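Crov588 (PDB 6NYR) is of unknown function but folds as a circular solenoid of leucine-rich FNIP repeats, a repeat class that often mediates protein binding. Local coordinates at residues A[428-433]-A[450-455]; A[467-472]-A[490-495]. One frame throughout, in Å; residues are numbered along the deposited sequence.

Contact 1 (A[428-433]-A[450-455]); sequences GLVHLS and SLTHLS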
ATOM      1  N   GLY A 428      21.043  21.288 -11.388  1.00 60.56           N
ATOM      2  CA  GLY A 428      19.928  20.507 -11.888  1.00 58.43           C
ATOM      3  C   GLY A 428      19.388  19.499 -10.900  1.00 57.12           C
ATOM      4  O   GLY A 428      18.252  19.030 -11.065  1.00 54.20           O
ATOM      5  N   LEU A 429      20.157  19.156  -9.867  1.00 55.86           N
ATOM      6  CA  LEU A 429      19.671  18.248  -8.842  1.00 53.69           C
ATOM      7  C   LEU A 429      18.455  18.845  -8.147  1.00 52.29           C
ATOM      8  O   LEU A 429      18.472  20.004  -7.720  1.00 51.45           O
ATOM      9  CB  LEU A 429      20.770  17.962  -7.821  1.00 54.77           C
ATOM     10  CG  LEU A 429      20.510  16.754  -6.918  1.00 50.49           C
ATOM     11  CD1 LEU A 429      20.688  15.473  -7.738  1.00 51.91           C
ATOM     12  CD2 LEU A 429      21.416  16.748  -5.707  1.00 49.78           C
ATOM     13  N   VAL A 430      17.396  18.051  -8.041  1.00 53.89           N
ATOM     14  CA  VAL A 430      16.144  18.478  -7.442  1.00 51.10           C
ATOM     15  C   VAL A 430      15.937  17.852  -6.068  1.00 52.43           C
ATOM     16  O   VAL A 430      15.485  18.527  -5.138  1.00 48.61           O
ATOM     17  CB  VAL A 430      14.961  18.148  -8.381  1.00 53.14           C
ATOM     18  CG1 VAL A 430      13.637  18.539  -7.743  1.00 56.08           C
ATOM     19  CG2 VAL A 430      15.139  18.846  -9.722  1.00 53.87           C
ATOM     20  N   HIS A 431      16.263  16.569  -5.919  1.00 49.15           N
ATOM     21  CA  HIS A 431      16.060  15.843  -4.673  1.00 50.67           C
ATOM     22  C   HIS A 431      17.394  15.320  -4.162  1.00 47.91           C
ATOM     23  O   HIS A 431      18.103  14.604  -4.881  1.00 44.96           O
ATOM     24  CB  HIS A 431      15.084  14.673  -4.859  1.00 55.12           C
ATOM     25  CG  HIS A 431      13.648  15.084  -4.923  1.00 59.14           C
ATOM     26  ND1 HIS A 431      13.062  15.564  -6.075  1.00 60.11           N
ATOM     27  CD2 HIS A 431      12.679  15.085  -3.977  1.00 57.95           C
ATOM     28  CE1 HIS A 431      11.794  15.845  -5.834  1.00 59.56           C
ATOM     29  NE2 HIS A 431      11.537  15.568  -4.570  1.00 57.72           N
ATOM     30  N   LEU A 432      17.728  15.670  -2.925  1.00 45.13           N
ATOM     31  CA  LEU A 432      18.946  15.198  -2.282  1.00 48.22           C
ATOM     32  C   LEU A 432      18.590  14.646  -0.911  1.00 44.76           C
ATOM     33  O   LEU A 432      17.950  15.332  -0.107  1.00 45.35           O
ATOM     34  CB  LEU A 432      19.978  16.319  -2.154  1.00 49.99           C
ATOM     35  CG  LEU A 432      21.268  15.923  -1.434  1.00 49.77           C
ATOM     36  CD1 LEU A 432      21.864  14.673  -2.075  1.00 51.65           C
ATOM     37  CD2 LEU A 432      22.270  17.061  -1.441  1.00 49.50           C
ATOM     38  N   SER A 433      19.013  13.417  -0.643  1.00 44.44           N
ATOM     39  CA  SER A 433      18.646  12.712   0.578  1.00 44.86           C
ATOM     40  C   SER A 433      19.893  12.078   1.169  1.00 41.72           C
ATOM     41  O   SER A 433      20.562  11.280   0.503  1.00 40.25           O
ATOM     42  CB  SER A 433      17.576  11.656   0.291  1.00 48.51           C
ATOM     43  OG  SER A 433      17.110  11.059   1.487  1.00 53.87           O
ATOM     44  N   SER A 450      19.303  24.742  -7.855  1.00 59.10           N
ATOM     45  CA  SER A 450      18.141  24.078  -8.439  1.00 55.89           C
ATOM     46  C   SER A 450      17.419  23.190  -7.433  1.00 53.56           C
ATOM     47  O   SER A 450      16.230  22.904  -7.614  1.00 54.86           O
ATOM     48  CB  SER A 450      18.568  23.243  -9.649  1.00 56.74           C
ATOM     49  OG  SER A 450      19.464  22.213  -9.268  1.00 54.94           O
ATOM     50  N   LEU A 451      18.111  22.749  -6.388  1.00 50.26           N
ATOM     51  CA  LEU A 451      17.551  21.798  -5.438  1.00 50.59           C
ATOM     52  C   LEU A 451      16.302  22.350  -4.763  1.00 51.55           C
ATOM     53  O   LEU A 451      16.257  23.507  -4.341  1.00 52.15           O
ATOM     54  CB  LEU A 451      18.599  21.460  -4.376  1.00 52.67           C
ATOM     55  CG  LEU A 451      18.446  20.178  -3.568  1.00 49.62           C
ATOM     56  CD1 LEU A 451      18.817  18.973  -4.406  1.00 50.22           C
ATOM     57  CD2 LEU A 451      19.294  20.252  -2.303  1.00 50.96           C
ATOM     58  N   THR A 452      15.276  21.503  -4.669  1.00 48.98           N
ATOM     59  CA  THR A 452      14.048  21.843  -3.965  1.00 48.99           C
ATOM     60  C   THR A 452      13.808  21.014  -2.711  1.00 49.37           C
ATOM     61  O   THR A 452      13.214  21.524  -1.759  1.00 49.97           O
ATOM     62  CB  THR A 452      12.837  21.684  -4.897  1.00 53.53           C
ATOM     63  OG1 THR A 452      12.776  20.334  -5.371  1.00 59.51           O
ATOM     64  CG2 THR A 452      12.942  22.636  -6.080  1.00 53.47           C
ATOM     65  N   HIS A 453      14.248  19.759  -2.677  1.00 47.38           N
ATOM     66  CA  HIS A 453      14.019  18.889  -1.533  1.00 48.54           C
ATOM     67  C   HIS A 453      15.347  18.459  -0.930  1.00 42.78           C
ATOM     68  O   HIS A 453      16.204  17.911  -1.631  1.00 43.39           O
ATOM     69  CB  HIS A 453      13.217  17.649  -1.917  1.00 52.40           C
ATOM     70  CG  HIS A 453      11.780  17.925  -2.215  1.00 58.02           C
ATOM     71  ND1 HIS A 453      10.735  17.343  -1.539  1.00 58.35           N
ATOM     72  CD2 HIS A 453      11.221  18.781  -3.087  1.00 59.34           C
ATOM     73  CE1 HIS A 453       9.590  17.781  -2.039  1.00 58.28           C
ATOM     74  NE2 HIS A 453       9.863  18.624  -3.012  1.00 59.40           N
ATOM     75  N   LEU A 454      15.500  18.690   0.371  1.00 42.09           N
ATOM     76  CA  LEU A 454      16.697  18.293   1.104  1.00 41.63           C
ATOM     77  C   LEU A 454      16.275  17.667   2.423  1.00 42.39           C
ATOM     78  O   LEU A 454      15.493  18.260   3.172  1.00 42.68           O
ATOM     79  CB  LEU A 454      17.618  19.490   1.351  1.00 41.10           C
ATOM     80  CG  LEU A 454      18.855  19.258   2.213  1.00 39.60           C
ATOM     81  CD1 LEU A 454      19.785  18.229   1.602  1.00 39.94           C
ATOM     82  CD2 LEU A 454      19.586  20.581   2.435  1.00 40.13           C
ATOM     83  N   SER A 455      16.796  16.477   2.707  1.00 45.23           N
ATOM     84  CA  SER A 455      16.503  15.785   3.953  1.00 46.07           C
ATOM     85  C   SER A 455      17.782  15.160   4.483  1.00 44.47           C
ATOM     86  O   SER A 455      18.586  14.625   3.714  1.00 43.07           O
ATOM     87  CB  SER A 455      15.431  14.709   3.760  1.00 46.82           C
ATOM     88  OG  SER A 455      15.971  13.567   3.127  1.00 51.32           O
TER

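Contact 2 (A[467-472]-A[490-495]); sequences NVLPNS and VLPDRL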
ATOM      1  N   ASN A 467      23.585  31.698   3.041  1.00 67.12           N
ATOM      2  CA  ASN A 467      23.685  31.373   1.614  1.00 70.67           C
ATOM      3  C   ASN A 467      24.236  29.970   1.383  1.00 71.83           C
ATOM      4  O   ASN A 467      24.863  29.694   0.357  1.00 77.20           O
ATOM      5  CB  ASN A 467      24.533  32.406   0.864  1.00 79.31           C
ATOM      6  CG  ASN A 467      24.310  32.364  -0.642  1.00 86.03           C
ATOM      7  OD1 ASN A 467      23.176  32.231  -1.109  1.00 88.57           O
ATOM      8  ND2 ASN A 467      25.394  32.472  -1.408  1.00 87.30           N
ATOM      9  N   VAL A 468      24.005  29.072   2.334  1.00 64.56           N
ATOM     10  CA  VAL A 468      24.331  27.665   2.140  1.00 60.24           C
ATOM     11  C   VAL A 468      23.188  26.930   1.456  1.00 56.35           C
ATOM     12  O   VAL A 468      23.396  26.164   0.512  1.00 53.49           O
ATOM     13  CB  VAL A 468      24.678  27.009   3.496  1.00 60.62           C
ATOM     14  CG1 VAL A 468      24.779  25.491   3.342  1.00 56.48           C
ATOM     15  CG2 VAL A 468      25.968  27.584   4.053  1.00 61.39           C
ATOM     16  N   LEU A 469      21.969  27.153   1.920  1.00 54.45           N
ATOM     17  CA  LEU A 469      20.813  26.452   1.381  1.00 52.93           C
ATOM     18  C   LEU A 469      20.433  27.030   0.021  1.00 53.26           C
ATOM     19  O   LEU A 469      20.499  28.247  -0.180  1.00 53.91           O
ATOM     20  CB  LEU A 469      19.636  26.556   2.338  1.00 53.76           C
ATOM     21  CG  LEU A 469      19.837  25.898   3.705  1.00 56.54           C
ATOM     22  CD1 LEU A 469      18.561  26.015   4.540  1.00 54.42           C
ATOM     23  CD2 LEU A 469      20.268  24.446   3.575  1.00 55.31           C
ATOM     24  N   PRO A 470      20.064  26.177  -0.931  1.00 51.99           N
ATOM     25  CA  PRO A 470      19.777  26.667  -2.285  1.00 54.39           C
ATOM     26  C   PRO A 470      18.539  27.552  -2.324  1.00 57.62           C
ATOM     27  O   PRO A 470      17.651  27.487  -1.469  1.00 56.43           O
ATOM     28  CB  PRO A 470      19.566  25.385  -3.104  1.00 55.59           C
ATOM     29  CG  PRO A 470      19.319  24.302  -2.100  1.00 55.61           C
ATOM     30  CD  PRO A 470      20.029  24.704  -0.842  1.00 52.41           C
ATOM     31  N   ASN A 471      18.496  28.397  -3.360  1.00 60.23           N
ATOM     32  CA  ASN A 471      17.436  29.391  -3.481  1.00 59.16           C
ATOM     33  C   ASN A 471      16.073  28.759  -3.715  1.00 55.54           C
ATOM     34  O   ASN A 471      15.064  29.299  -3.248  1.00 53.98           O
ATOM     35  CB  ASN A 471      17.764  30.357  -4.622  1.00 66.29           C
ATOM     36  CG  ASN A 471      19.139  30.988  -4.479  1.00 72.40           C
ATOM     37  OD1 ASN A 471      19.925  31.019  -5.427  1.00 74.24           O
ATOM     38  ND2 ASN A 471      19.433  31.497  -3.289  1.00 74.12           N
ATOM     39  N   SER A 472      16.017  27.635  -4.419  1.00 54.53           N
ATOM     40  CA  SER A 472      14.753  27.026  -4.802  1.00 53.92           C
ATOM     41  C   SER A 472      14.203  26.064  -3.761  1.00 51.59           C
ATOM     42  O   SER A 472      13.160  25.451  -4.003  1.00 53.72           O
ATOM     43  CB  SER A 472      14.920  26.299  -6.142  1.00 57.28           C
ATOM     44  OG  SER A 472      16.215  25.729  -6.242  1.00 59.66           O
ATOM     45  N   VAL A 490      19.426  32.273   6.832  1.00 57.87           N
ATOM     46  CA  VAL A 490      19.839  30.903   6.552  1.00 56.37           C
ATOM     47  C   VAL A 490      18.784  30.161   5.739  1.00 53.30           C
ATOM     48  O   VAL A 490      19.090  29.564   4.708  1.00 54.97           O
ATOM     49  CB  VAL A 490      20.163  30.144   7.861  1.00 56.28           C
ATOM     50  CG1 VAL A 490      20.463  28.683   7.567  1.00 55.03           C
ATOM     51  CG2 VAL A 490      21.334  30.803   8.579  1.00 56.49           C
ATOM     52  N   LEU A 491      17.530  30.220   6.171  1.00 51.55           N
ATOM     53  CA  LEU A 491      16.446  29.557   5.452  1.00 52.07           C
ATOM     54  C   LEU A 491      16.058  30.380   4.230  1.00 55.05           C
ATOM     55  O   LEU A 491      15.770  31.575   4.359  1.00 55.22           O
ATOM     56  CB  LEU A 491      15.247  29.362   6.376  1.00 49.90           C
ATOM     57  CG  LEU A 491      15.543  28.527   7.625  1.00 48.26           C
ATOM     58  CD1 LEU A 491      14.383  28.570   8.617  1.00 47.75           C
ATOM     59  CD2 LEU A 491      15.894  27.086   7.269  1.00 46.29           C
ATOM     60  N   PRO A 492      16.042  29.788   3.036  1.00 56.48           N
ATOM     61  CA  PRO A 492      15.780  30.572   1.822  1.00 56.45           C
ATOM     62  C   PRO A 492      14.320  30.994   1.715  1.00 54.74           C
ATOM     63  O   PRO A 492      13.447  30.560   2.470  1.00 51.22           O
ATOM     64  CB  PRO A 492      16.180  29.627   0.682  1.00 58.95           C
ATOM     65  CG  PRO A 492      16.028  28.253   1.258  1.00 57.28           C
ATOM     66  CD  PRO A 492      16.327  28.366   2.737  1.00 55.31           C
ATOM     67  N   ASP A 493      14.070  31.864   0.730  1.00 54.39           N
ATOM     68  CA  ASP A 493      12.820  32.604   0.636  1.00 54.77           C
ATOM     69  C   ASP A 493      11.670  31.817   0.021  1.00 53.18           C
ATOM     70  O   ASP A 493      10.540  32.317   0.025  1.00 53.48           O
ATOM     71  CB  ASP A 493      13.028  33.882  -0.188  1.00 60.23           C
ATOM     72  CG  ASP A 493      13.993  34.842   0.461  1.00 64.65           C
ATOM     73  OD1 ASP A 493      14.043  34.871   1.709  1.00 66.24           O
ATOM     74  OD2 ASP A 493      14.694  35.572  -0.271  1.00 66.05           O
ATOM     75  N   ARG A 494      11.915  30.630  -0.530  1.00 51.85           N
ATOM     76  CA  ARG A 494      10.833  29.821  -1.079  1.00 51.34           C
ATOM     77  C   ARG A 494      10.510  28.605  -0.218  1.00 48.26           C
ATOM     78  O   ARG A 494       9.699  27.766  -0.625  1.00 47.40           O
ATOM     79  CB  ARG A 494      11.158  29.372  -2.505  1.00 56.07           C
ATOM     80  CG  ARG A 494      11.209  30.505  -3.512  1.00 56.61           C
ATOM     81  CD  ARG A 494      11.485  29.989  -4.920  1.00 58.13           C
ATOM     82  NE  ARG A 494      11.340  31.042  -5.920  1.00 61.56           N
ATOM     83  CZ  ARG A 494      10.310  31.155  -6.753  1.00 62.62           C
ATOM     84  NH1 ARG A 494       9.315  30.278  -6.718  1.00 58.66           N
ATOM     85  NH2 ARG A 494      10.277  32.150  -7.625  1.00 69.92           N
ATOM     86  N   LEU A 495      11.110  28.498   0.964  1.00 47.17           N
ATOM     87  CA  LEU A 495      10.871  27.358   1.842  1.00 45.77           C
ATOM     88  C   LEU A 495       9.436  27.368   2.348  1.00 45.95           C
ATOM     89  O   LEU A 495       9.001  28.331   2.987  1.00 45.93           O
ATOM     90  CB  LEU A 495      11.846  27.391   3.014  1.00 47.67           C
ATOM     91  CG  LEU A 495      11.833  26.232   4.008  1.00 46.69           C
ATOM     92  CD1 LEU A 495      12.031  24.906   3.315  1.00 46.98           C
ATOM     93  CD2 LEU A 495      12.918  26.460   5.063  1.00 50.18           C
TER

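Contact 1 (A[428-433]-A[450-455])
Gly428 opens the approach to strand 431-433, and its N donates to Ser450 OG at 2.8 Å. Its backbone conformation would press a side chain against the preceding carbonyl O, so glycine suits. Ser450 OG, between its own N and carbonyl carbon (chi1 63°), also donates to Leu429 O from above the carbonyl plane, a small serine bridging two backbone groups. Leu429, CG anti to the backbone N, lies alongside Leu451, CD2 to CD1. Val430 O is gripped twice, both at 3.0 Å: by Thr452 N on a lone pair and His453 N nearly along the C=O axis. The short Val430 side chain fits beside Thr452, CG1 to OG1. His431 lays NE2 3.3 Å above the centre of the His453 ring, the planes inclined at 31°; a flat imidazole suits overlap on this partly exposed face. On the other face, buried Leu432 sets CB against Leu451 CD1 and CG against Leu454 CD1, the core packing of leucine-rich repeats; its N bonds to His453 O and its O accepts from Ser455 N. Ser433, small and polar, points to the histidine face. The strands run parallel, 2° apart, between strands 409-411 and 475-477, where the Tyr475 ring meets that of His453.

Contact 2 (A[467-472]-A[490-495])
In this leucine-rich solenoid, the loops leading into successive strands stack coil on coil, here running in nearly the same direction, 10° apart. The tight part is mainly apolar. Leu469, with CG anti to the carbonyl carbon (chi1 -63°), crosses the ring of Pro492 at about a right angle and brings CD1 to 3.7 Å from Pro492 CD. That same methyl reaches Leu491 CD2 at 4.0 Å and lies 3.6 Å from Val490 O. A branched, flexible leucine can thus touch three consecutive residues, while the compact ring of Pro492 offers a rigid surface without an N-H to satisfy. Strand 475-477 contributes Leu476, which both Leu469 and Leu491 touch.

Toward solvent the packing loosens. Pro492 begins a type I turn closed by a weak hydrogen bond from Leu495 N to Pro492 O, and exposed Arg494 leaves that turn with its chain extended from CG to NE. Its aliphatic part merely passes Asn471 O, with CB 4.0 Å away, an arrangement that suits a long side chain with a charged end. Ser472 turns its CB away from the second loop and bonds through OG to Leu451 O. Back in the tight part, the closest approach sets Pro492 CG 3.3 Å from Pro470 O.

Followed from the N-terminal side, the chain leaves strand 431-433 and loops out and back to lay strand 453-455 beside it, so contact 1 closes one coil. It then passes through another loop to 467-472, runs through strand 475-477 and returns at 490-495, where contact 2 closes a coil of its own. The two are in series, neither nested nor crossed, with centres about 12 Å apart. Contact 1 joins neighbouring strands, whereas contact 2 joins the loops that lead into the next two strands. They meet directly where Ser472 of contact 2 reaches the backbone of contact 1 and Pro470 packs on Leu451, linking consecutive coils of the ring.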